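Local coordinates for protein alcohol dehydrogenase IV (Corynebacterium glutamicum, PDB 3IV7) that probably acts as an iron-containing dehydrogenase-family enzyme that reduces maleylacetate with a nicotinamide cofactor, at residues G171-G174 / L175-I179. Residues are numbered along the deposited sequence; the frame is centred on the assembly and turned at random.
Sequences GLNG and LAHCI
Asn-173 reaches His-177 one turn later, its OD1 lying over an imidazole face, 3.6 Å from CE1. The amide and ring planes are 56° apart, inclined rather than stacked. With CG anti to the backbone N (chi1 -178°) the Asn-173 amide stands out from the helix about level with its own CA, and chi2 (1°) turns OD1 forward toward the ring and ND2 back. The ring's stronger polar ties lie elsewhere: His-177 ND1 hydrogen-bonds to His-242 NE2 and its NE2 to Ala-123 O, fixing its rotation, while Phe-233 stacks on it.

The tight part is the backbone. Leu-175 N hydrogen-bonds to Gly-171 O at 2.8 Å. The hydrogen bonds lengthen to 3.3 Å between Cys-178 N and Gly-174 O, each from N-H of residue i+4 to O of residue i, the alpha-helical pattern. The side chains meet more loosely: Leu-172 and Leu-175 run side by side, CD2 to CD2 at 3.8 Å. Neither side faces solvent, since all touching residues are buried.

Within helix 164-181, Leu-172 and Leu-175 pack on helix 291-301, Leu-175 and Cys-178 on helix 189-211, and Leu-172 and Asn-173 on helix 256-271, placing this turn inside the helical C-terminal part.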
ATOM      1  N   GLY A 171      -5.384   8.491 -19.089  1.00 28.93           N
ATOM      2  CA  GLY A 171      -4.314   8.791 -18.088  1.00 25.15           C
ATOM      3  C   GLY A 171      -4.714   9.905 -17.128  1.00 27.98           C
ATOM      4  O   GLY A 171      -4.406   9.868 -15.932  1.00 29.11           O
ATOM      5  N   LEU A 172      -5.422  10.899 -17.645  1.00 29.70           N
ATOM      6  CA  LEU A 172      -5.871  12.012 -16.811  1.00 26.12           C
ATOM      7  C   LEU A 172      -7.025  11.577 -15.921  1.00 27.72           C
ATOM      8  O   LEU A 172      -7.226  12.143 -14.851  1.00 28.78           O
ATOM      9  CB  LEU A 172      -6.247  13.207 -17.685  1.00 26.79           C
ATOM     10  CG  LEU A 172      -5.035  13.865 -18.380  1.00 26.39           C
ATOM     11  CD1 LEU A 172      -5.493  14.872 -19.422  1.00 27.45           C
ATOM     12  CD2 LEU A 172      -4.103  14.538 -17.378  1.00 32.80           C
ATOM     13  N   ASN A 173      -7.791  10.571 -16.366  1.00 25.95           N
ATOM     14  CA  ASN A 173      -8.790   9.903 -15.498  1.00 26.04           C
ATOM     15  C   ASN A 173      -8.047   9.318 -14.280  1.00 27.46           C
ATOM     16  O   ASN A 173      -8.426   9.554 -13.110  1.00 26.47           O
ATOM     17  CB  ASN A 173      -9.458   8.812 -16.299  1.00 28.34           C
ATOM     18  CG  ASN A 173     -10.569   8.065 -15.544  1.00 29.57           C
ATOM     19  OD1 ASN A 173     -10.911   8.342 -14.375  1.00 32.02           O
ATOM     20  ND2 ASN A 173     -11.092   7.080 -16.203  1.00 30.73           N
ATOM     21  N   GLY A 174      -6.937   8.643 -14.558  1.00 25.50           N
ATOM     22  CA  GLY A 174      -6.088   8.070 -13.516  1.00 27.70           C
ATOM     23  C   GLY A 174      -5.529   9.169 -12.632  1.00 27.66           C
ATOM     24  O   GLY A 174      -5.532   9.048 -11.421  1.00 31.11           O
ATOM     25  N   LEU A 175      -5.149  10.294 -13.249  1.00 27.64           N
ATOM     26  CA  LEU A 175      -4.650  11.427 -12.508  1.00 27.98           C
ATOM     27  C   LEU A 175      -5.719  12.016 -11.558  1.00 30.23           C
ATOM     28  O   LEU A 175      -5.393  12.437 -10.447  1.00 27.22           O
ATOM     29  CB  LEU A 175      -4.111  12.500 -13.448  1.00 30.61           C
ATOM     30  CG  LEU A 175      -3.155  13.479 -12.810  1.00 35.86           C
ATOM     31  CD1 LEU A 175      -1.985  12.723 -12.224  1.00 34.70           C
ATOM     32  CD2 LEU A 175      -2.658  14.587 -13.862  1.00 32.88           C
ATOM     33  N   ALA A 176      -6.983  12.012 -11.999  1.00 24.92           N
ATOM     34  CA  ALA A 176      -8.067  12.508 -11.210  1.00 26.24           C
ATOM     35  C   ALA A 176      -8.267  11.640  -9.982  1.00 27.07           C
ATOM     36  O   ALA A 176      -8.544  12.160  -8.906  1.00 27.21           O
ATOM     37  CB  ALA A 176      -9.334  12.554 -12.023  1.00 24.01           C
ATOM     38  N   HIS A 177      -8.123  10.321 -10.147  1.00 27.13           N
ATOM     39  CA  HIS A 177      -8.207   9.399  -9.012  1.00 27.59           C
ATOM     40  C   HIS A 177      -7.195   9.852  -7.952  1.00 29.48           C
ATOM     41  O   HIS A 177      -7.518   9.923  -6.775  1.00 29.48           O
ATOM     42  CB  HIS A 177      -7.929   7.939  -9.427  1.00 26.34           C
ATOM     43  CG  HIS A 177      -8.995   7.321 -10.284  1.00 30.35           C
ATOM     44  ND1 HIS A 177     -10.325   7.691 -10.209  1.00 29.17           N
ATOM     45  CD2 HIS A 177      -8.950   6.257 -11.124  1.00 27.68           C
ATOM     46  CE1 HIS A 177     -11.034   6.939 -11.037  1.00 31.44           C
ATOM     47  NE2 HIS A 177     -10.226   6.056 -11.598  1.00 30.55           N
ATOM     48  N   CYS A 178      -5.990  10.228  -8.380  1.00 29.62           N
ATOM     49  CA  CYS A 178      -4.977  10.677  -7.433  1.00 26.09           C
ATOM     50  C   CYS A 178      -5.369  11.973  -6.784  1.00 28.21           C
ATOM     51  O   CYS A 178      -5.366  12.092  -5.580  1.00 28.76           O
ATOM     52  CB  CYS A 178      -3.624  10.904  -8.114  1.00 28.37           C
ATOM     53  SG  CYS A 178      -2.907   9.511  -8.878  1.00 28.10           S
ATOM     54  N   ILE A 179      -5.631  12.974  -7.601  1.00 26.98           N
ATOM     55  CA  ILE A 179      -5.828  14.322  -7.093  1.00 28.58           C
ATOM     56  C   ILE A 179      -7.065  14.487  -6.210  1.00 27.72           C
ATOM     57  O   ILE A 179      -6.977  15.010  -5.115  1.00 28.13           O
ATOM     58  CB  ILE A 179      -5.771  15.375  -8.228  1.00 26.89           C
ATOM     59  CG1 ILE A 179      -4.332  15.398  -8.799  1.00 31.37           C
ATOM     60  CG2 ILE A 179      -6.156  16.778  -7.655  1.00 23.56           C
ATOM     61  CD1 ILE A 179      -4.094  16.305 -10.034  1.00 31.20           C
TER